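Local atomic coordinates of fucolectin-related protein (Streptococcus pneumoniae, PDB entry 2WMF), a protein that probably hydrolyses glycosidic bonds in host blood-group carbohydrate antigens, as the catalytic module of a family 98 glycoside hydrolase. Residues A[181-186]-A[215-220]; A[419-424]-A[443-448]. One frame throughout, in Å; residues are numbered along the deposited sequence.

Contact 1 (A[181-186]-A[215-220])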
# COMPACT_ATOMS: atom_id res chain seq x y z
N ASP A 181 6.13 5.18 -8.60
CA ASP A 181 7.52 4.85 -8.99
C ASP A 181 8.32 4.52 -7.74
O ASP A 181 7.78 4.52 -6.63
CB ASP A 181 8.14 5.98 -9.85
CG ASP A 181 8.50 5.53 -11.24
OD1 ASP A 181 8.92 4.36 -11.37
OD2 ASP A 181 8.31 6.34 -12.20
N HIS A 182 9.59 4.18 -7.93
CA HIS A 182 10.34 3.52 -6.87
C HIS A 182 11.83 3.80 -7.00
O HIS A 182 12.32 4.12 -8.09
CB HIS A 182 10.08 2.02 -6.92
CG HIS A 182 10.03 1.40 -5.57
ND1 HIS A 182 11.00 0.55 -5.07
CD2 HIS A 182 9.14 1.58 -4.58
CE1 HIS A 182 10.66 0.20 -3.84
NE2 HIS A 182 9.55 0.83 -3.52
N GLU A 183 12.52 3.59 -5.87
CA GLU A 183 13.96 3.64 -5.67
C GLU A 183 14.44 4.99 -5.25
O GLU A 183 13.95 6.01 -5.72
CB GLU A 183 14.72 3.06 -6.89
CG GLU A 183 14.29 1.58 -7.20
CD GLU A 183 15.11 0.91 -8.31
OE1 GLU A 183 16.27 1.30 -8.53
OE2 GLU A 183 14.60 -0.05 -8.91
N LYS A 184 15.45 5.00 -4.39
CA LYS A 184 15.95 6.23 -3.79
C LYS A 184 16.53 7.17 -4.86
O LYS A 184 16.17 8.34 -4.94
CB LYS A 184 17.02 5.94 -2.75
CG LYS A 184 16.55 5.08 -1.53
CD LYS A 184 17.72 4.36 -0.86
CE LYS A 184 17.29 3.26 0.09
NZ LYS A 184 18.34 2.17 0.30
N TRP A 185 17.48 6.67 -5.66
CA TRP A 185 18.14 7.52 -6.69
C TRP A 185 17.08 8.10 -7.64
O TRP A 185 17.21 9.24 -8.09
CB TRP A 185 19.20 6.69 -7.46
CG TRP A 185 18.57 5.70 -8.37
CD1 TRP A 185 18.14 4.42 -8.05
CD2 TRP A 185 18.18 5.92 -9.73
NE1 TRP A 185 17.49 3.86 -9.14
CE2 TRP A 185 17.51 4.75 -10.17
CE3 TRP A 185 18.32 7.00 -10.63
CZ2 TRP A 185 17.02 4.64 -11.46
CZ3 TRP A 185 17.79 6.87 -11.91
CH2 TRP A 185 17.13 5.72 -12.30
N PHE A 186 16.04 7.32 -7.94
CA PHE A 186 15.03 7.70 -8.91
C PHE A 186 14.24 8.91 -8.40
O PHE A 186 14.11 9.94 -9.06
CB PHE A 186 14.10 6.51 -9.24
CG PHE A 186 13.05 6.87 -10.25
CD1 PHE A 186 13.29 6.74 -11.60
CD2 PHE A 186 11.85 7.44 -9.84
CE1 PHE A 186 12.38 7.14 -12.56
CE2 PHE A 186 10.89 7.85 -10.80
CZ PHE A 186 11.18 7.72 -12.17
N PRO A 215 10.39 -3.68 -7.95
CA PRO A 215 11.79 -4.03 -8.24
C PRO A 215 12.61 -4.53 -7.06
O PRO A 215 13.84 -4.69 -7.18
CB PRO A 215 12.38 -2.74 -8.80
CG PRO A 215 11.65 -1.66 -8.00
CD PRO A 215 10.25 -2.20 -7.89
N ILE A 216 11.94 -4.80 -5.92
CA ILE A 216 12.56 -5.49 -4.79
C ILE A 216 13.88 -4.88 -4.38
O ILE A 216 14.91 -5.57 -4.20
CB ILE A 216 12.61 -7.05 -4.97
CG1 ILE A 216 13.37 -7.50 -6.20
CG2 ILE A 216 11.22 -7.63 -4.97
CD1 ILE A 216 13.71 -8.99 -6.15
N ARG A 217 13.84 -3.57 -4.21
CA ARG A 217 14.99 -2.76 -3.74
C ARG A 217 14.43 -1.49 -3.11
O ARG A 217 13.34 -1.01 -3.49
CB ARG A 217 15.89 -2.30 -4.89
CG ARG A 217 16.45 -3.30 -5.80
CD ARG A 217 17.24 -2.51 -6.87
NE ARG A 217 18.31 -1.74 -6.23
CZ ARG A 217 19.46 -2.25 -5.78
NH1 ARG A 217 19.74 -3.55 -5.94
NH2 ARG A 217 20.32 -1.44 -5.18
N ASP A 218 15.16 -0.96 -2.15
CA ASP A 218 14.91 0.37 -1.64
C ASP A 218 13.54 0.55 -1.04
O ASP A 218 13.01 1.67 -1.05
CB ASP A 218 15.11 1.44 -2.74
CG ASP A 218 16.55 1.64 -3.11
OD1 ASP A 218 17.46 1.02 -2.51
OD2 ASP A 218 16.82 2.46 -4.03
N ASP A 219 12.93 -0.49 -0.45
CA ASP A 219 11.56 -0.33 0.07
C ASP A 219 11.46 0.70 1.22
O ASP A 219 10.51 1.50 1.27
CB ASP A 219 10.94 -1.67 0.50
CG ASP A 219 10.53 -2.54 -0.70
OD1 ASP A 219 10.70 -2.11 -1.86
OD2 ASP A 219 9.98 -3.64 -0.46
N ALA A 220 12.42 0.66 2.15
CA ALA A 220 12.40 1.56 3.33
C ALA A 220 12.77 3.00 2.86
O ALA A 220 12.06 4.00 3.19
CB ALA A 220 13.37 1.05 4.43
O HOH W 1 8.38 1.37 -0.40
O HOH W 2 17.91 1.14 -6.29
O HOH W 3 18.86 4.13 -4.86
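Asp218 reaches across to the start of helix 184-192 and takes hold of Lys184 at both ends of that residue. Its OD2 accepts a nearly straight hydrogen bond from Lys184 N (2.9 Å, 169° at the hydrogen), which arrives on the anti side, tilted out of the carboxylate plane. With CG beside its own backbone N (chi1 -61°), the extended lysine chain lies across the carboxylate and sets NZ in a salt bridge 3.2 Å from Asp218 OD1, well above the carboxylate plane. Lysine suits this place because its long methylene arm packs on the acid while its amine carries on to a second salt bridge, with Glu361.

The side chains of Glu183 and Asp218 cross at about a right angle, with Asp218 OD2 3.6 Å from Glu183 CB. Glu183 CG sits beside its own backbone N (chi1 -58°), and from there the extended chain carries OE2 to 3.5 Å from Pro215 CG, part of an apolar ring that competes for no hydrogen bond. The other oxygen, Glu183 OE1, accepts from Trp185 NE1 at 2.9 Å, with the acceptor almost in the indole plane. One water donates to Glu183 OE1 and to Asp218 OD2 and accepts from Arg217 NE; another joins Trp185 N to Asp218 OD2.

The His182 ring puts its CE1 edge toward Arg217 O and Asp219 OD1, each 3.0 Å from that carbon, while Pro215 CG packs 3.7 Å from His182 ND1. The Asp219 carboxylate stands nearly perpendicular to the ring.

These two loops follow neighbouring strands, 176-180 and 207-212, of a (beta/alpha)8 barrel, at the strand ends where such enzymes carry their active sites. The chemistry implies a fixed carboxylate: one amide and two waters grip Asp218 OD2 and the lysine takes OD1, which holds its rotation, while the indole N-H and a water hold Glu183 OE1.

Contact 2 (A[419-424]-A[443-448])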
# COMPACT_ATOMS: atom_id res chain seq x y z
N GLU A 419 8.29 -4.84 24.12
CA GLU A 419 9.23 -5.95 24.14
C GLU A 419 8.76 -7.04 23.19
O GLU A 419 7.57 -7.17 22.87
CB GLU A 419 9.32 -6.54 25.56
CG GLU A 419 9.85 -5.55 26.59
CD GLU A 419 11.32 -5.22 26.39
OE1 GLU A 419 12.04 -5.98 25.74
OE2 GLU A 419 11.77 -4.17 26.90
N GLY A 420 9.71 -7.86 22.75
CA GLY A 420 9.43 -8.96 21.83
C GLY A 420 10.10 -8.76 20.48
O GLY A 420 10.91 -7.87 20.30
N ASP A 421 9.80 -9.69 19.57
CA ASP A 421 10.39 -9.72 18.24
C ASP A 421 9.42 -9.43 17.08
O ASP A 421 9.88 -9.45 15.94
CB ASP A 421 11.16 -11.02 17.95
CG ASP A 421 10.32 -12.30 18.10
OD1 ASP A 421 9.10 -12.23 18.35
OD2 ASP A 421 10.92 -13.42 17.94
N GLY A 422 8.14 -9.17 17.37
CA GLY A 422 7.18 -8.70 16.38
C GLY A 422 7.37 -7.23 16.03
O GLY A 422 8.17 -6.50 16.67
N TYR A 423 6.61 -6.80 15.02
CA TYR A 423 6.53 -5.40 14.63
C TYR A 423 5.37 -4.76 15.41
O TYR A 423 4.23 -5.26 15.37
CB TYR A 423 6.27 -5.26 13.15
CG TYR A 423 5.88 -3.86 12.73
CD1 TYR A 423 6.83 -2.88 12.45
CD2 TYR A 423 4.54 -3.51 12.62
CE1 TYR A 423 6.49 -1.60 12.02
CE2 TYR A 423 4.16 -2.22 12.21
CZ TYR A 423 5.14 -1.25 11.93
OH TYR A 423 4.72 0.01 11.50
N ALA A 424 5.67 -3.68 16.11
CA ALA A 424 4.61 -2.85 16.73
C ALA A 424 4.97 -1.38 16.66
O ALA A 424 6.11 -1.00 16.88
CB ALA A 424 4.31 -3.26 18.19
N ASN A 443 6.59 -17.91 14.33
CA ASN A 443 5.77 -16.96 15.10
C ASN A 443 6.61 -15.88 15.74
O ASN A 443 7.79 -16.06 15.98
CB ASN A 443 5.03 -17.68 16.23
CG ASN A 443 3.80 -18.46 15.76
OD1 ASN A 443 3.72 -18.90 14.61
ND2 ASN A 443 2.80 -18.58 16.67
N GLN A 444 5.96 -14.73 16.00
CA GLN A 444 6.56 -13.64 16.74
C GLN A 444 5.64 -13.23 17.87
O GLN A 444 4.41 -13.39 17.79
CB GLN A 444 6.92 -12.47 15.83
CG GLN A 444 7.96 -12.81 14.78
CD GLN A 444 8.24 -11.67 13.78
OE1 GLN A 444 7.44 -10.73 13.66
NE2 GLN A 444 9.34 -11.78 13.03
N GLN A 445 6.25 -12.64 18.89
CA GLN A 445 5.53 -12.20 20.07
C GLN A 445 5.84 -10.73 20.35
O GLN A 445 6.94 -10.25 20.08
CB GLN A 445 5.91 -13.05 21.30
CG GLN A 445 5.65 -14.54 21.14
CD GLN A 445 6.67 -15.26 20.27
OE1 GLN A 445 7.87 -15.04 20.40
NE2 GLN A 445 6.19 -16.20 19.42
N VAL A 446 4.82 -10.04 20.87
CA VAL A 446 4.99 -8.72 21.41
C VAL A 446 4.33 -8.65 22.77
O VAL A 446 3.29 -9.28 23.02
CB VAL A 446 4.43 -7.61 20.47
CG1 VAL A 446 5.21 -7.60 19.11
CG2 VAL A 446 2.94 -7.69 20.22
N MET A 447 4.96 -7.86 23.63
CA MET A 447 4.39 -7.45 24.93
C MET A 447 4.32 -5.94 24.87
O MET A 447 5.34 -5.27 24.80
CB MET A 447 5.28 -7.90 26.09
CG MET A 447 4.63 -7.66 27.43
SD MET A 447 4.59 -5.98 28.06
CE MET A 447 6.31 -5.38 27.98
N LEU A 448 3.09 -5.44 24.89
CA LEU A 448 2.76 -4.05 24.69
C LEU A 448 2.26 -3.39 25.99
O LEU A 448 1.15 -3.66 26.46
CB LEU A 448 1.66 -3.96 23.64
CG LEU A 448 1.81 -4.68 22.31
CD1 LEU A 448 0.55 -4.57 21.43
CD2 LEU A 448 3.06 -4.21 21.57
O HOH W 4 9.51 -15.52 18.34
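Glu419 and Met447 face each other as an antiparallel hydrogen-bonded pair, and their side chains lie side by side, pointing the same way. The methionine bends at chi2 and chi3, which brings its CE to 3.8 Å from Glu419 CG, so the flexible thioether covers the acid's methylenes. Met447 N gives a 2.8 Å bond to Glu419 O.

Gly420 follows with a positive phi (114°). At its backbone angles a side chain would strike both Gln445 O and the preceding carbonyl oxygen, so only glycine fits. The strand then breaks. Asp421 takes over the backbone's role: with CG lodged between its own N and carbonyl carbon (chi1 57°), its OD1 turns back to accept from Gln445 N at 2.9 Å, nearly along the C-O axis. In return Gln445 O receives Gly422 N at 3.2 Å and, weakly, Asp421 N. The extended Gln444 chain crosses Asp421 obliquely, and its amide oxygen passes 3.4 Å from Gly422 CA before accepting from Ser436 N. Having no side chain, Gly422 also admits Val446 CG1 to 3.5 Å from its CA. Farther on, Ala424 CB touches Leu448 CD2, a small apolar group against a branched one.

The chain thus passes from the edge of one antiparallel sheet to the edge of another, probably the two layers of a beta-sandwich: 419-420 borders 444-449, which pairs with 457-462, while 423-427 borders 430-434. Ala424 and Leu448 pack between them against Trp431.

The two contacts belong to different parts of the chain, contact 1 to the (beta/alpha)8 barrel and contact 2 to the C-terminal part rich in beta sheet. Their centres are 27 Å apart and their nearest atoms about 11 Å, so neither touches the other, and in sequence contact 1 closes before contact 2 opens. Glu361 lies in sequence between them and also bonds the backbone of Asp219 in contact 1. Contact 1 is probably near the substrate-binding end of the barrel, whereas contact 2 joins two sheets; the centre of contact 2 is about 22 Å from the centre of the chain, that of contact 1 about 14 Å.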